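Local coordinates for protein putative sortase (Streptococcus pneumoniae, PDB 2W1J) that probably catalyses the transpeptidation that links pilin subunits into the pilus fibre, as a class C sortase, at residues 29-34 against 54-59. Numbering follows the deposited sequence.
Sequences QAFNDS and AEYARM
The last turn of helix 18-33, the second helix of the chain, is joined to the loop that leads into strand 65-71, at the surface of the sortase fold, by Phe31 reaching over to Tyr56 and Met59. Phe31 CG stands anti to the backbone N (chi1 -178°), which lets the ring extend away from its own backbone and reach Tyr56. The far end of the ring does the touching: Phe31 CZ lies 3.8 Å from Tyr56 CD1. Phe31 CE2 lies 3.8 Å from the carbonyl oxygen Tyr56 O, which sits obliquely to the phenylalanine ring. The same Phe31 CE2 is 4.0 Å from Tyr56 CB. The two ring planes differ by only 22°, yet the 6.0 Å between the Phe31 and Tyr56 centroids marks rings slid apart with little overlap, rather than a full stack. Nearer the helix, Met59 CE comes within 4.3 Å of Phe31 CB, so the S-methyl of Met59 sits at the CB end of Phe31 while Tyr56 meets the far end of its ring.

Each partner is also tied to other parts of the chain. Tyr56 OH is hydrogen-bonded to His95 ND1 and Gly83 N, which pins the phenol at its polar end. Met59 rests on Leu27 and Ala28 of helix 18-33, and Leu101 touches Phe31.

No hydrogen bond or salt bridge spans the two segments, and just 136 Å² is buried between them. Their direct attachment therefore rests on modest van der Waals contact, with Tyr56, held at its hydroxyl by His95 and Gly83, offering Phe31 a ring CH, its CB and its carbonyl oxygen.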
ATOM      1  N   GLN A  29      -7.063  -3.951 -13.637  1.00  5.53           N
ATOM      2  CA  GLN A  29      -7.429  -2.688 -14.263  1.00  6.41           C
ATOM      3  C   GLN A  29      -8.941  -2.477 -14.226  1.00  6.10           C
ATOM      4  O   GLN A  29      -9.421  -1.366 -13.996  1.00  7.16           O
ATOM      5  CB  GLN A  29      -6.920  -2.610 -15.707  1.00  6.22           C
ATOM      6  CG  GLN A  29      -7.022  -1.213 -16.273  1.00  7.21           C
ATOM      7  CD  GLN A  29      -6.142  -0.249 -15.500  1.00  7.77           C
ATOM      8  OE1 GLN A  29      -4.928  -0.424 -15.449  1.00  9.85           O
ATOM      9  NE2 GLN A  29      -6.750   0.745 -14.876  1.00  8.85           N
ATOM     10  N   ALA A  30      -9.688  -3.540 -14.505  1.00  6.12           N
ATOM     11  CA  ALA A  30     -11.143  -3.461 -14.485  1.00  6.26           C
ATOM     12  C   ALA A  30     -11.627  -3.092 -13.087  1.00  6.61           C
ATOM     13  O   ALA A  30     -12.552  -2.296 -12.929  1.00  7.14           O
ATOM     14  CB  ALA A  30     -11.754  -4.788 -14.921  1.00  6.77           C
ATOM     15  N   PHE A  31     -11.016  -3.692 -12.070  1.00  6.00           N
ATOM     16  CA  PHE A  31     -11.353  -3.382 -10.690  1.00  6.29           C
ATOM     17  C   PHE A  31     -11.118  -1.901 -10.378  1.00  6.23           C
ATOM     18  O   PHE A  31     -11.967  -1.234  -9.786  1.00  6.72           O
ATOM     19  CB  PHE A  31     -10.527  -4.283  -9.773  1.00  6.71           C
ATOM     20  CG  PHE A  31     -10.811  -4.098  -8.309  1.00  6.42           C
ATOM     21  CD1 PHE A  31     -10.217  -3.066  -7.602  1.00  7.06           C
ATOM     22  CD2 PHE A  31     -11.667  -4.956  -7.641  1.00  7.83           C
ATOM     23  CE1 PHE A  31     -10.461  -2.897  -6.249  1.00  7.35           C
ATOM     24  CE2 PHE A  31     -11.924  -4.788  -6.292  1.00  8.00           C
ATOM     25  CZ  PHE A  31     -11.324  -3.757  -5.599  1.00  8.75           C
ATOM     26  N   ASN A  32      -9.954  -1.386 -10.760  1.00  5.67           N
ATOM     27  CA  ASN A  32      -9.676   0.031 -10.540  1.00  5.89           C
ATOM     28  C   ASN A  32     -10.605   0.955 -11.324  1.00  6.21           C
ATOM     29  O   ASN A  32     -11.065   1.974 -10.802  1.00  7.27           O
ATOM     30  CB  ASN A  32      -8.216   0.361 -10.849  1.00  5.51           C
ATOM     31  CG  ASN A  32      -7.313   0.126  -9.663  1.00  5.18           C
ATOM     32  OD1 ASN A  32      -7.763  -0.386  -8.638  1.00  5.68           O
ATOM     33  ND2 ASN A  32      -6.034   0.478  -9.799  1.00  4.89           N
ATOM     34  N   ASP A  33     -10.899   0.600 -12.570  1.00  6.30           N
ATOM     35  CA  ASP A  33     -11.727   1.464 -13.401  1.00  6.25           C
ATOM     36  C   ASP A  33     -13.149   1.604 -12.842  1.00  6.62           C
ATOM     37  O   ASP A  33     -13.791   2.638 -13.033  1.00  8.28           O
ATOM     38  CB  ASP A  33     -11.777   0.939 -14.836  1.00  6.97           C
ATOM     39  CG  ASP A  33     -10.455   1.074 -15.570  1.00  8.00           C
ATOM     40  OD1 ASP A  33      -9.509   1.701 -15.051  1.00  8.76           O
ATOM     41  OD2 ASP A  33     -10.378   0.561 -16.709  1.00  8.76           O
ATOM     42  N   SER A  34     -13.624   0.574 -12.145  1.00  6.15           N
ATOM     43  CA  SER A  34     -14.986   0.569 -11.600  1.00  7.09           C
ATOM     44  C   SER A  34     -15.004   0.752 -10.090  1.00  7.00           C
ATOM     45  O   SER A  34     -16.029   0.547  -9.450  1.00  7.23           O
ATOM     46  CB  SER A  34     -15.711  -0.730 -11.952  1.00  7.94           C
ATOM     47  OG  SER A  34     -15.108  -1.849 -11.331  1.00  9.86           O
ATOM     48  N   ALA A  54      -9.581 -10.952   3.089  1.00 15.59           N
ATOM     49  CA  ALA A  54      -9.976 -10.113   1.968  1.00 15.09           C
ATOM     50  C   ALA A  54      -9.708 -10.843   0.659  1.00 14.91           C
ATOM     51  O   ALA A  54      -8.628 -11.396   0.467  1.00 15.70           O
ATOM     52  CB  ALA A  54      -9.216  -8.796   2.003  1.00 14.79           C
ATOM     53  N   GLU A  55     -10.692 -10.843  -0.235  1.00 14.18           N
ATOM     54  CA  GLU A  55     -10.590 -11.609  -1.473  1.00 14.52           C
ATOM     55  C   GLU A  55     -10.550 -10.731  -2.717  1.00 14.65           C
ATOM     56  O   GLU A  55     -10.462 -11.239  -3.836  1.00 15.43           O
ATOM     57  CB  GLU A  55     -11.759 -12.593  -1.588  1.00 15.07           C
ATOM     58  CG  GLU A  55     -11.876 -13.569  -0.423  1.00 17.96           C
ATOM     59  CD  GLU A  55     -12.938 -14.635  -0.644  1.00 22.01           C
ATOM     60  OE1 GLU A  55     -12.838 -15.399  -1.631  1.00 24.32           O
ATOM     61  OE2 GLU A  55     -13.869 -14.722   0.184  1.00 25.02           O
ATOM     62  N   TYR A  56     -10.605  -9.417  -2.527  1.00 13.94           N
ATOM     63  CA  TYR A  56     -10.824  -8.503  -3.644  1.00 14.48           C
ATOM     64  C   TYR A  56      -9.611  -8.311  -4.554  1.00 14.55           C
ATOM     65  O   TYR A  56      -9.752  -7.813  -5.673  1.00 16.11           O
ATOM     66  CB  TYR A  56     -11.320  -7.148  -3.140  1.00 13.99           C
ATOM     67  CG  TYR A  56     -10.311  -6.410  -2.297  1.00 13.76           C
ATOM     68  CD1 TYR A  56      -9.354  -5.591  -2.881  1.00 15.16           C
ATOM     69  CD2 TYR A  56     -10.298  -6.551  -0.917  1.00 12.44           C
ATOM     70  CE1 TYR A  56      -8.427  -4.914  -2.109  1.00 13.36           C
ATOM     71  CE2 TYR A  56      -9.374  -5.881  -0.136  1.00 13.03           C
ATOM     72  CZ  TYR A  56      -8.436  -5.061  -0.735  1.00 12.27           C
ATOM     73  OH  TYR A  56      -7.521  -4.403   0.059  1.00 13.71           O
ATOM     74  N   ALA A  57      -8.439  -8.728  -4.090  1.00 13.24           N
ATOM     75  CA  ALA A  57      -7.198  -8.517  -4.836  1.00 13.39           C
ATOM     76  C   ALA A  57      -6.530  -9.815  -5.276  1.00 12.39           C
ATOM     77  O   ALA A  57      -5.339  -9.827  -5.589  1.00 12.19           O
ATOM     78  CB  ALA A  57      -6.222  -7.675  -3.999  1.00 13.97           C
ATOM     79  N   ARG A  58      -7.288 -10.911  -5.328  1.00 10.80           N
ATOM     80  CA  ARG A  58      -6.714 -12.212  -5.672  1.00 10.95           C
ATOM     81  C   ARG A  58      -5.935 -12.207  -6.986  1.00 10.02           C
ATOM     82  O   ARG A  58      -4.936 -12.912  -7.124  1.00 10.02           O
ATOM     83  CB  ARG A  58      -7.782 -13.310  -5.675  1.00 10.72           C
ATOM     84  CG  ARG A  58      -8.354 -13.623  -4.296  1.00 14.02           C
ATOM     85  CD  ARG A  58      -9.307 -14.800  -4.357  1.00 19.06           C
ATOM     86  NE  ARG A  58      -8.588 -16.060  -4.514  1.00 23.18           N
ATOM     87  CZ  ARG A  58      -9.165 -17.223  -4.794  1.00 24.01           C
ATOM     88  NH1 ARG A  58     -10.481 -17.294  -4.952  1.00 25.90           N
ATOM     89  NH2 ARG A  58      -8.426 -18.318  -4.917  1.00 25.88           N
ATOM     90  N   MET A  59      -6.391 -11.413  -7.950  1.00 10.04           N
ATOM     91  CA  MET A  59      -5.737 -11.379  -9.257  1.00 10.65           C
ATOM     92  C   MET A  59      -4.285 -10.895  -9.185  1.00  9.83           C
ATOM     93  O   MET A  59      -3.468 -11.245 -10.035  1.00  9.97           O
ATOM     94  CB  MET A  59      -6.540 -10.545 -10.266  1.00 10.92           C
ATOM     95  CG  MET A  59      -6.320  -9.038 -10.189  1.00 12.69           C
ATOM     96  SD  MET A  59      -6.988  -8.260  -8.700  1.00 12.55           S
ATOM     97  CE  MET A  59      -8.724  -8.079  -9.112  1.00 14.12           C
TER